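Local coordinates for metal-dependent hydrolase (Lactobacillus plantarum, PDB 2F6K), which binds a manganese ion and probably catalyses the decarboxylation of aminocarboxymuconate semialdehyde, at residues Q38-F43 with S50-S55; L130-P135 with A149-H154; H191-E194 with K200-I203. All coordinates share one frame; numbering follows the deposited sequence.

Contact 1 (Q38-F43 with S50-S55)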
ATOM      1  N   GLN A  38     -22.096  27.381  19.879  1.00 31.76           N
ATOM      2  CA  GLN A  38     -22.909  27.187  21.081  1.00 34.55           C
ATOM      3  C   GLN A  38     -22.815  25.801  21.738  1.00 35.32           C
ATOM      4  O   GLN A  38     -22.976  25.667  22.964  1.00 37.82           O
ATOM      5  CB  GLN A  38     -24.375  27.473  20.789  1.00 36.21           C
ATOM      6  CG  GLN A  38     -24.673  28.911  20.473  1.00 39.53           C
ATOM      7  CD  GLN A  38     -24.142  29.898  21.514  1.00 41.05           C
ATOM      8  OE1 GLN A  38     -24.252  29.695  22.727  1.00 37.97           O
ATOM      9  NE2 GLN A  38     -23.583  30.989  21.028  1.00 41.53           N
ATOM     10  N   LEU A  39     -22.579  24.767  20.933  1.00 34.73           N
ATOM     11  CA  LEU A  39     -22.468  23.420  21.476  1.00 31.06           C
ATOM     12  C   LEU A  39     -21.226  23.359  22.355  1.00 31.30           C
ATOM     13  O   LEU A  39     -21.279  22.865  23.474  1.00 33.60           O
ATOM     14  CB  LEU A  39     -22.352  22.376  20.367  1.00 30.46           C
ATOM     15  CG  LEU A  39     -22.424  20.926  20.845  1.00 29.66           C
ATOM     16  CD1 LEU A  39     -23.823  20.613  21.375  1.00 26.69           C
ATOM     17  CD2 LEU A  39     -22.053  20.037  19.680  1.00 23.29           C
ATOM     18  N   THR A  40     -20.105  23.869  21.860  1.00 28.51           N
ATOM     19  CA  THR A  40     -18.874  23.861  22.643  1.00 27.51           C
ATOM     20  C   THR A  40     -19.043  24.696  23.923  1.00 29.71           C
ATOM     21  O   THR A  40     -18.700  24.270  25.032  1.00 22.14           O
ATOM     22  CB  THR A  40     -17.703  24.461  21.832  1.00 28.70           C
ATOM     23  OG1 THR A  40     -17.415  23.620  20.710  1.00 28.94           O
ATOM     24  CG2 THR A  40     -16.456  24.614  22.709  1.00 25.15           C
ATOM     25  N   LEU A  41     -19.562  25.905  23.749  1.00 30.25           N
ATOM     26  CA  LEU A  41     -19.774  26.802  24.870  1.00 33.22           C
ATOM     27  C   LEU A  41     -20.697  26.216  25.951  1.00 35.59           C
ATOM     28  O   LEU A  41     -20.414  26.329  27.147  1.00 36.79           O
ATOM     29  CB  LEU A  41     -20.322  28.140  24.362  1.00 31.77           C
ATOM     30  CG  LEU A  41     -19.324  29.004  23.581  1.00 31.90           C
ATOM     31  CD1 LEU A  41     -20.062  30.128  22.846  1.00 29.07           C
ATOM     32  CD2 LEU A  41     -18.273  29.564  24.545  1.00 28.99           C
ATOM     33  N   ASN A  42     -21.801  25.599  25.542  1.00 36.95           N
ATOM     34  CA  ASN A  42     -22.716  25.000  26.507  1.00 37.13           C
ATOM     35  C   ASN A  42     -22.028  23.797  27.181  1.00 37.78           C
ATOM     36  O   ASN A  42     -22.243  23.527  28.370  1.00 38.03           O
ATOM     37  CB  ASN A  42     -24.003  24.560  25.808  1.00 41.50           C
ATOM     38  CG  ASN A  42     -25.092  24.184  26.783  1.00 42.58           C
ATOM     39  OD1 ASN A  42     -25.646  25.048  27.449  1.00 48.05           O
ATOM     40  ND2 ASN A  42     -25.403  22.891  26.879  1.00 37.83           N
ATOM     41  N   PHE A  43     -21.201  23.070  26.428  1.00 35.13           N
ATOM     42  CA  PHE A  43     -20.484  21.937  27.014  1.00 34.07           C
ATOM     43  C   PHE A  43     -19.527  22.462  28.087  1.00 34.77           C
ATOM     44  O   PHE A  43     -19.334  21.834  29.135  1.00 35.14           O
ATOM     45  CB  PHE A  43     -19.669  21.187  25.962  1.00 32.92           C
ATOM     46  CG  PHE A  43     -18.857  20.045  26.525  1.00 31.90           C
ATOM     47  CD1 PHE A  43     -19.460  18.824  26.831  1.00 34.00           C
ATOM     48  CD2 PHE A  43     -17.484  20.182  26.734  1.00 32.13           C
ATOM     49  CE1 PHE A  43     -18.705  17.751  27.335  1.00 33.68           C
ATOM     50  CE2 PHE A  43     -16.718  19.118  27.237  1.00 31.60           C
ATOM     51  CZ  PHE A  43     -17.331  17.901  27.535  1.00 33.47           C
ATOM     52  N   SER A  50     -13.402  26.708  31.675  1.00 31.61           N
ATOM     53  CA  SER A  50     -13.404  28.156  31.504  1.00 30.79           C
ATOM     54  C   SER A  50     -12.750  28.586  30.209  1.00 30.34           C
ATOM     55  O   SER A  50     -12.967  29.700  29.748  1.00 30.01           O
ATOM     56  CB  SER A  50     -12.686  28.842  32.671  1.00 29.87           C
ATOM     57  OG  SER A  50     -11.313  28.479  32.708  1.00 25.46           O
ATOM     58  N   TYR A  51     -11.955  27.709  29.611  1.00 29.48           N
ATOM     59  CA  TYR A  51     -11.277  28.085  28.377  1.00 29.09           C
ATOM     60  C   TYR A  51     -10.961  26.885  27.494  1.00 28.79           C
ATOM     61  O   TYR A  51     -10.456  25.863  27.975  1.00 28.16           O
ATOM     62  CB  TYR A  51      -9.980  28.826  28.727  1.00 30.19           C
ATOM     63  CG  TYR A  51      -9.369  29.596  27.580  1.00 29.43           C
ATOM     64  CD1 TYR A  51      -9.969  30.761  27.107  1.00 28.29           C
ATOM     65  CD2 TYR A  51      -8.175  29.176  26.986  1.00 26.27           C
ATOM     66  CE1 TYR A  51      -9.400  31.497  26.078  1.00 29.50           C
ATOM     67  CE2 TYR A  51      -7.592  29.906  25.950  1.00 25.74           C
ATOM     68  CZ  TYR A  51      -8.211  31.067  25.503  1.00 29.77           C
ATOM     69  OH  TYR A  51      -7.647  31.807  24.489  1.00 29.62           O
ATOM     70  N   SER A  52     -11.245  27.021  26.201  1.00 26.67           N
ATOM     71  CA  SER A  52     -10.986  25.958  25.231  1.00 29.44           C
ATOM     72  C   SER A  52     -10.090  26.447  24.092  1.00 30.33           C
ATOM     73  O   SER A  52     -10.334  27.518  23.520  1.00 30.94           O
ATOM     74  CB  SER A  52     -12.302  25.453  24.612  1.00 31.60           C
ATOM     75  OG  SER A  52     -13.171  24.865  25.564  1.00 35.53           O
ATOM     76  N   ILE A  53      -9.057  25.679  23.757  1.00 28.05           N
ATOM     77  CA  ILE A  53      -8.204  26.062  22.642  1.00 27.99           C
ATOM     78  C   ILE A  53      -8.661  25.244  21.442  1.00 28.47           C
ATOM     79  O   ILE A  53      -8.269  24.094  21.285  1.00 30.65           O
ATOM     80  CB  ILE A  53      -6.711  25.775  22.897  1.00 28.96           C
ATOM     81  CG1 ILE A  53      -6.189  26.665  24.027  1.00 28.30           C
ATOM     82  CG2 ILE A  53      -5.908  26.058  21.619  1.00 26.69           C
ATOM     83  CD1 ILE A  53      -6.700  26.302  25.388  1.00 29.88           C
ATOM     84  N   LEU A  54      -9.492  25.844  20.597  1.00 29.95           N
ATOM     85  CA  LEU A  54     -10.025  25.159  19.428  1.00 32.06           C
ATOM     86  C   LEU A  54      -8.998  24.819  18.347  1.00 34.29           C
ATOM     87  O   LEU A  54      -8.014  25.537  18.143  1.00 34.08           O
ATOM     88  CB  LEU A  54     -11.146  26.000  18.819  1.00 31.80           C
ATOM     89  CG  LEU A  54     -12.355  26.238  19.727  1.00 32.25           C
ATOM     90  CD1 LEU A  54     -13.221  27.323  19.130  1.00 32.16           C
ATOM     91  CD2 LEU A  54     -13.156  24.944  19.906  1.00 32.90           C
ATOM     92  N   SER A  55      -9.237  23.705  17.661  1.00 33.66           N
ATOM     93  CA  SER A  55      -8.368  23.261  16.582  1.00 33.77           C
ATOM     94  C   SER A  55      -9.179  22.440  15.590  1.00 34.43           C
ATOM     95  O   SER A  55     -10.202  21.848  15.943  1.00 33.91           O
ATOM     96  CB  SER A  55      -7.220  22.404  17.118  1.00 37.35           C
ATOM     97  OG  SER A  55      -7.683  21.123  17.496  1.00 36.43           O
TER
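T40 on helix 37-46 meets S52 and L54 on strand 49-55, and its methyl does all the touching. T40 CG2 lies 4.3 Å from L54 CD2. The same methyl is 4.4 Å from S52 OG, and both are marginal van der Waals contacts. The two strand residues are two positions apart, and both point toward the helix. The CA atoms of T40 and S52 are 8.6 Å apart. The threonine torsion sorts its two branches. With OG1 beside the backbone N (chi1 -65°), CG2 is carried anti to that N and out over the strand. OG1 is left to hydrogen-bond with W35 NE1. All three residues are buried, and L91 of strand 91-95 packs on both S52 and L54. The far side of the helix turns to solvent: Q38 is exposed, L39 and N42 partly so. The contact is thus one small methyl on two strand side chains, and it buries just 77 Å². A helix leading into a parallel strand and packed on its outer face is typical of the beta-alpha-beta crossovers of a TIM barrel, the fold of the amidohydrolases.

Contact 2 (L130-P135 with A149-H154). With MN (manganese (II) ion), chain C.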
ATOM      1  N   LEU A 130       2.502  12.700   3.752  1.00 29.70           N
ATOM      2  CA  LEU A 130       3.626  13.505   4.214  1.00 30.35           C
ATOM      3  C   LEU A 130       3.516  13.559   5.738  1.00 28.97           C
ATOM      4  O   LEU A 130       2.663  14.259   6.283  1.00 27.55           O
ATOM      5  CB  LEU A 130       3.570  14.920   3.626  1.00 31.85           C
ATOM      6  CG  LEU A 130       4.858  15.744   3.803  1.00 36.47           C
ATOM      7  CD1 LEU A 130       4.771  17.029   3.002  1.00 36.62           C
ATOM      8  CD2 LEU A 130       5.080  16.055   5.271  1.00 36.44           C
ATOM      9  N   TYR A 131       4.371  12.801   6.420  1.00 26.95           N
ATOM     10  CA  TYR A 131       4.349  12.755   7.876  1.00 26.44           C
ATOM     11  C   TYR A 131       5.093  13.930   8.493  1.00 27.14           C
ATOM     12  O   TYR A 131       6.138  14.356   7.988  1.00 24.15           O
ATOM     13  CB  TYR A 131       4.941  11.428   8.383  1.00 27.43           C
ATOM     14  CG  TYR A 131       3.970  10.272   8.285  1.00 28.68           C
ATOM     15  CD1 TYR A 131       3.681   9.678   7.055  1.00 28.57           C
ATOM     16  CD2 TYR A 131       3.244   9.854   9.404  1.00 30.09           C
ATOM     17  CE1 TYR A 131       2.683   8.710   6.939  1.00 25.80           C
ATOM     18  CE2 TYR A 131       2.240   8.889   9.300  1.00 28.41           C
ATOM     19  CZ  TYR A 131       1.960   8.327   8.064  1.00 29.14           C
ATOM     20  OH  TYR A 131       0.914   7.440   7.936  1.00 26.49           O
ATOM     21  N   PHE A 132       4.555  14.455   9.590  1.00 26.79           N
ATOM     22  CA  PHE A 132       5.198  15.583  10.228  1.00 27.30           C
ATOM     23  C   PHE A 132       6.604  15.155  10.610  1.00 27.19           C
ATOM     24  O   PHE A 132       6.840  13.995  10.933  1.00 27.78           O
ATOM     25  CB  PHE A 132       4.421  16.026  11.458  1.00 27.09           C
ATOM     26  CG  PHE A 132       4.696  17.445  11.855  1.00 31.44           C
ATOM     27  CD1 PHE A 132       4.357  18.496  10.997  1.00 31.29           C
ATOM     28  CD2 PHE A 132       5.300  17.739  13.074  1.00 28.38           C
ATOM     29  CE1 PHE A 132       4.620  19.825  11.355  1.00 32.10           C
ATOM     30  CE2 PHE A 132       5.566  19.062  13.440  1.00 28.24           C
ATOM     31  CZ  PHE A 132       5.225  20.106  12.579  1.00 31.07           C
ATOM     32  N   GLY A 133       7.541  16.088  10.555  1.00 28.06           N
ATOM     33  CA  GLY A 133       8.913  15.759  10.872  1.00 30.45           C
ATOM     34  C   GLY A 133       9.700  15.646   9.581  1.00 33.28           C
ATOM     35  O   GLY A 133      10.925  15.742   9.584  1.00 37.16           O
ATOM     36  N   SER A 134       8.993  15.447   8.472  1.00 32.76           N
ATOM     37  CA  SER A 134       9.626  15.335   7.158  1.00 34.44           C
ATOM     38  C   SER A 134      10.383  16.607   6.787  1.00 33.88           C
ATOM     39  O   SER A 134       9.873  17.720   6.950  1.00 32.21           O
ATOM     40  CB  SER A 134       8.585  15.010   6.087  1.00 36.49           C
ATOM     41  OG  SER A 134       9.185  14.898   4.809  1.00 37.03           O
ATOM     42  N   PRO A 135      11.615  16.461   6.279  1.00 31.98           N
ATOM     43  CA  PRO A 135      12.409  17.632   5.894  1.00 31.98           C
ATOM     44  C   PRO A 135      11.779  18.477   4.779  1.00 32.77           C
ATOM     45  O   PRO A 135      12.288  19.546   4.422  1.00 34.31           O
ATOM     46  CB  PRO A 135      13.760  17.026   5.503  1.00 29.24           C
ATOM     47  CG  PRO A 135      13.427  15.608   5.140  1.00 31.52           C
ATOM     48  CD  PRO A 135      12.416  15.229   6.180  1.00 31.36           C
ATOM     49  N   ALA A 149       6.703  28.552  19.127  1.00 32.64           N
ATOM     50  CA  ALA A 149       5.312  28.181  18.953  1.00 31.75           C
ATOM     51  C   ALA A 149       4.878  26.826  19.528  1.00 32.85           C
ATOM     52  O   ALA A 149       5.667  25.872  19.650  1.00 32.28           O
ATOM     53  CB  ALA A 149       4.971  28.239  17.465  1.00 29.07           C
ATOM     54  N   ILE A 150       3.602  26.768  19.890  1.00 30.32           N
ATOM     55  CA  ILE A 150       2.998  25.546  20.379  1.00 28.41           C
ATOM     56  C   ILE A 150       2.562  24.813  19.100  1.00 28.93           C
ATOM     57  O   ILE A 150       1.892  25.394  18.242  1.00 28.27           O
ATOM     58  CB  ILE A 150       1.741  25.847  21.225  1.00 31.72           C
ATOM     59  CG1 ILE A 150       2.141  26.514  22.546  1.00 29.78           C
ATOM     60  CG2 ILE A 150       0.953  24.559  21.468  1.00 29.04           C
ATOM     61  CD1 ILE A 150       0.992  27.165  23.267  1.00 25.71           C
ATOM     62  N   VAL A 151       2.961  23.555  18.959  1.00 27.93           N
ATOM     63  CA  VAL A 151       2.583  22.764  17.801  1.00 26.14           C
ATOM     64  C   VAL A 151       1.867  21.513  18.296  1.00 28.01           C
ATOM     65  O   VAL A 151       2.472  20.643  18.930  1.00 28.08           O
ATOM     66  CB  VAL A 151       3.815  22.359  16.977  1.00 27.46           C
ATOM     67  CG1 VAL A 151       3.421  21.366  15.917  1.00 22.33           C
ATOM     68  CG2 VAL A 151       4.435  23.588  16.330  1.00 28.79           C
ATOM     69  N   ALA A 152       0.569  21.431  18.026  1.00 25.77           N
ATOM     70  CA  ALA A 152      -0.213  20.279  18.460  1.00 25.49           C
ATOM     71  C   ALA A 152      -0.448  19.303  17.321  1.00 26.33           C
ATOM     72  O   ALA A 152      -1.082  19.649  16.317  1.00 28.39           O
ATOM     73  CB  ALA A 152      -1.555  20.734  19.031  1.00 20.33           C
ATOM     74  N   LEU A 153       0.074  18.088  17.481  1.00 25.24           N
ATOM     75  CA  LEU A 153      -0.100  17.041  16.484  1.00 25.41           C
ATOM     76  C   LEU A 153      -1.500  16.469  16.623  1.00 26.70           C
ATOM     77  O   LEU A 153      -2.035  16.372  17.733  1.00 29.31           O
ATOM     78  CB  LEU A 153       0.885  15.887  16.706  1.00 25.62           C
ATOM     79  CG  LEU A 153       2.398  16.084  16.713  1.00 25.83           C
ATOM     80  CD1 LEU A 153       3.075  14.709  16.751  1.00 26.41           C
ATOM     81  CD2 LEU A 153       2.835  16.846  15.478  1.00 31.58           C
ATOM     82  N   HIS A 154      -2.113  16.119  15.502  1.00 25.89           N
ATOM     83  CA  HIS A 154      -3.415  15.475  15.566  1.00 29.52           C
ATOM     84  C   HIS A 154      -3.362  14.290  14.617  1.00 29.92           C
ATOM     85  O   HIS A 154      -3.043  14.423  13.430  1.00 27.74           O
ATOM     86  CB  HIS A 154      -4.573  16.404  15.202  1.00 31.05           C
ATOM     87  CG  HIS A 154      -5.898  15.885  15.664  1.00 33.07           C
ATOM     88  ND1 HIS A 154      -6.492  14.767  15.116  1.00 33.54           N
ATOM     89  CD2 HIS A 154      -6.708  16.281  16.677  1.00 36.18           C
ATOM     90  CE1 HIS A 154      -7.609  14.498  15.771  1.00 35.80           C
ATOM     91  NE2 HIS A 154      -7.762  15.401  16.723  1.00 36.03           N
TER
HETATM   92 MN    MN C 402      -9.234  15.068  18.184  1.00 26.54          MN
HETATM   93  O   HOH W   1      -8.972  13.010  18.397  1.00 19.83           O
HETATM   94  O   HOH W   2     -10.804  14.538  16.581  1.00 34.63           O
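F132, in a type II beta turn from Y131 to S134, lies beside V151 and L153 of strand 150-154, with the CA atoms of F132 and L153 8.3 Å apart. The turn is closed by S134 N to Y131 O, at 3.1 Å. G133 holds the third position at phi 103°, a positive value that suits glycine in this turn type. The side-chain contact is apolar and rests on one ring. With chi1 at -158° the ring swings away from the F132 backbone N, toward the strand. The CD2 corner of the ring meets L153, with F132 CD2 3.6 Å from L153 CD2. V151 CG1 sits by the CE2-CZ bond, 4.0 Å from F132 CZ. Both methyls approach the ring obliquely. L153 itself does not point straight at the turn, but its CD2 branch reaches back to the ring. Y141 adds an edge-to-face contact to F132, and M187 of helix 171-189 packs on both F132 and L153. V123 of the adjacent strand touches F132, V151 and L153. One residue past L153, the strand delivers H154 to the metal. H154 NE2 binds the manganese at 2.1 Å. Two waters are also ligands of the ion, and H7, H9 and D266 complete the site. H154 stands at the C-terminal end of the fifth of eight parallel strands, as in the amidohydrolase TIM barrel, where metal ligands sit at the C-terminal ends of the strands.

Contact 3 (H191-E194 with K200-I203)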
ATOM      1  N   HIS A 191      15.833  14.373  14.155  1.00 31.40           N
ATOM      2  CA  HIS A 191      16.357  15.258  15.186  1.00 31.66           C
ATOM      3  C   HIS A 191      15.531  16.526  15.352  1.00 34.23           C
ATOM      4  O   HIS A 191      16.068  17.607  15.597  1.00 33.81           O
ATOM      5  CB  HIS A 191      17.805  15.624  14.856  1.00 33.52           C
ATOM      6  CG  HIS A 191      18.648  14.447  14.470  1.00 36.47           C
ATOM      7  ND1 HIS A 191      18.802  14.038  13.163  1.00 37.43           N
ATOM      8  CD2 HIS A 191      19.340  13.562  15.224  1.00 38.66           C
ATOM      9  CE1 HIS A 191      19.554  12.952  13.128  1.00 35.98           C
ATOM     10  NE2 HIS A 191      19.892  12.642  14.367  1.00 37.58           N
ATOM     11  N   PHE A 192      14.217  16.382  15.235  1.00 32.25           N
ATOM     12  CA  PHE A 192      13.317  17.516  15.346  1.00 30.43           C
ATOM     13  C   PHE A 192      13.468  18.311  16.646  1.00 32.81           C
ATOM     14  O   PHE A 192      13.633  19.535  16.622  1.00 31.74           O
ATOM     15  CB  PHE A 192      11.870  17.035  15.179  1.00 26.72           C
ATOM     16  CG  PHE A 192      10.863  18.149  15.129  1.00 23.06           C
ATOM     17  CD1 PHE A 192      10.457  18.793  16.289  1.00 26.07           C
ATOM     18  CD2 PHE A 192      10.337  18.568  13.913  1.00 25.17           C
ATOM     19  CE1 PHE A 192       9.536  19.846  16.242  1.00 27.27           C
ATOM     20  CE2 PHE A 192       9.415  19.621  13.851  1.00 26.07           C
ATOM     21  CZ  PHE A 192       9.016  20.258  15.020  1.00 25.78           C
ATOM     22  N   PHE A 193      13.421  17.620  17.780  1.00 32.62           N
ATOM     23  CA  PHE A 193      13.515  18.280  19.081  1.00 33.75           C
ATOM     24  C   PHE A 193      14.890  18.892  19.361  1.00 35.76           C
ATOM     25  O   PHE A 193      15.021  19.853  20.122  1.00 36.22           O
ATOM     26  CB  PHE A 193      13.130  17.273  20.159  1.00 29.91           C
ATOM     27  CG  PHE A 193      11.837  16.559  19.866  1.00 31.22           C
ATOM     28  CD1 PHE A 193      10.614  17.213  20.013  1.00 27.21           C
ATOM     29  CD2 PHE A 193      11.845  15.254  19.381  1.00 26.50           C
ATOM     30  CE1 PHE A 193       9.418  16.581  19.678  1.00 28.26           C
ATOM     31  CE2 PHE A 193      10.649  14.612  19.044  1.00 30.38           C
ATOM     32  CZ  PHE A 193       9.431  15.282  19.193  1.00 25.43           C
ATOM     33  N   GLU A 194      15.907  18.329  18.724  1.00 37.34           N
ATOM     34  CA  GLU A 194      17.281  18.783  18.857  1.00 37.84           C
ATOM     35  C   GLU A 194      17.458  20.051  18.017  1.00 37.92           C
ATOM     36  O   GLU A 194      18.061  21.022  18.464  1.00 40.23           O
ATOM     37  CB  GLU A 194      18.195  17.668  18.358  1.00 44.10           C
ATOM     38  CG  GLU A 194      19.680  17.856  18.534  1.00 54.27           C
ATOM     39  CD  GLU A 194      20.444  16.594  18.122  1.00 60.77           C
ATOM     40  OE1 GLU A 194      20.239  15.535  18.755  1.00 66.64           O
ATOM     41  OE2 GLU A 194      21.241  16.646  17.163  1.00 64.12           O
ATOM     42  N   LYS A 200       7.094  23.925  21.243  1.00 32.64           N
ATOM     43  CA  LYS A 200       6.466  23.170  22.316  1.00 31.71           C
ATOM     44  C   LYS A 200       5.469  22.245  21.646  1.00 31.07           C
ATOM     45  O   LYS A 200       4.380  22.662  21.248  1.00 30.63           O
ATOM     46  CB  LYS A 200       5.762  24.118  23.272  1.00 33.85           C
ATOM     47  CG  LYS A 200       6.701  25.120  23.905  1.00 37.86           C
ATOM     48  CD  LYS A 200       5.955  26.363  24.357  1.00 43.56           C
ATOM     49  CE  LYS A 200       6.903  27.331  25.027  1.00 48.78           C
ATOM     50  NZ  LYS A 200       8.139  27.527  24.204  1.00 53.28           N
ATOM     51  N   VAL A 201       5.864  20.984  21.518  1.00 29.04           N
ATOM     52  CA  VAL A 201       5.052  19.972  20.869  1.00 27.66           C
ATOM     53  C   VAL A 201       4.097  19.234  21.795  1.00 27.42           C
ATOM     54  O   VAL A 201       4.508  18.601  22.764  1.00 27.75           O
ATOM     55  CB  VAL A 201       5.969  18.945  20.177  1.00 26.21           C
ATOM     56  CG1 VAL A 201       5.156  17.840  19.530  1.00 25.99           C
ATOM     57  CG2 VAL A 201       6.830  19.652  19.156  1.00 28.63           C
ATOM     58  N   ILE A 202       2.811  19.321  21.486  1.00 27.78           N
ATOM     59  CA  ILE A 202       1.793  18.617  22.258  1.00 26.57           C
ATOM     60  C   ILE A 202       1.444  17.325  21.500  1.00 27.97           C
ATOM     61  O   ILE A 202       0.964  17.381  20.362  1.00 29.15           O
ATOM     62  CB  ILE A 202       0.497  19.451  22.382  1.00 26.76           C
ATOM     63  CG1 ILE A 202       0.778  20.774  23.103  1.00 27.27           C
ATOM     64  CG2 ILE A 202      -0.571  18.645  23.119  1.00 24.08           C
ATOM     65  CD1 ILE A 202      -0.438  21.709  23.164  1.00 18.15           C
ATOM     66  N   ILE A 203       1.703  16.173  22.111  1.00 27.02           N
ATOM     67  CA  ILE A 203       1.367  14.892  21.489  1.00 25.67           C
ATOM     68  C   ILE A 203       0.038  14.446  22.124  1.00 26.98           C
ATOM     69  O   ILE A 203      -0.054  14.248  23.334  1.00 27.18           O
ATOM     70  CB  ILE A 203       2.489  13.866  21.724  1.00 24.34           C
ATOM     71  CG1 ILE A 203       3.762  14.347  21.013  1.00 26.26           C
ATOM     72  CG2 ILE A 203       2.081  12.506  21.193  1.00 25.00           C
ATOM     73  CD1 ILE A 203       4.969  13.479  21.239  1.00 26.36           C
TER
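V201 CG2 is set against two phenylalanine rings, F192 and F193, which come from consecutive residues at the start of helix 192-195. It is 4.0 Å from F192 CE1 and also 4.0 Å from F193 CE1. The two approaches differ. The methyl reaches F193 at the ring edge, close to the ring plane, and the two side chains cross at about a right angle. It meets F192 obliquely. The rings also touch each other: F192 CD1 stands 4.0 Å above the plane of F193, offset toward the rim. The first torsions differ, -174° for F192 and -50° for F193, and the two rings thus approach the valine from different directions. V201 points toward the helix. H191, just before the rings, ends helix 171-189 as the C-prime residue of a Schellman motif and is the N-cap of the next helix. F192 also makes edge-to-face contacts with Y141 and Y196, and M187 packs on both phenylalanines. The three touching residues are buried and meet through carbon atoms alone. The chemistry therefore implies hydrophobic packing, with shape and dispersion, not polar bonds, joining the short helix to strand 200-203.

Each contact packs a segment against a strand of the eight-stranded barrel. Contacts 2 and 3 are neighbours, with centres about 8 Å apart. Their strands, 150-154 and 200-203, are adjacent and are joined by probable hydrogen bonds, V151 N to K200 O at 2.8 Å and A149 O to K200 N at 2.9 Å. Their aromatic residues also meet, with F132 CE2 3.9 Å from F192 CE2, so their apolar surfaces are continuous at this point. Contact 1 lies on the opposite side of the chain's centre, about 24 Å from contact 2 and 27 Å from contact 3, centre to centre. Contact 2 supplies H154 to the manganese. The side chain of L54 in contact 1 is about 11 Å from the ion.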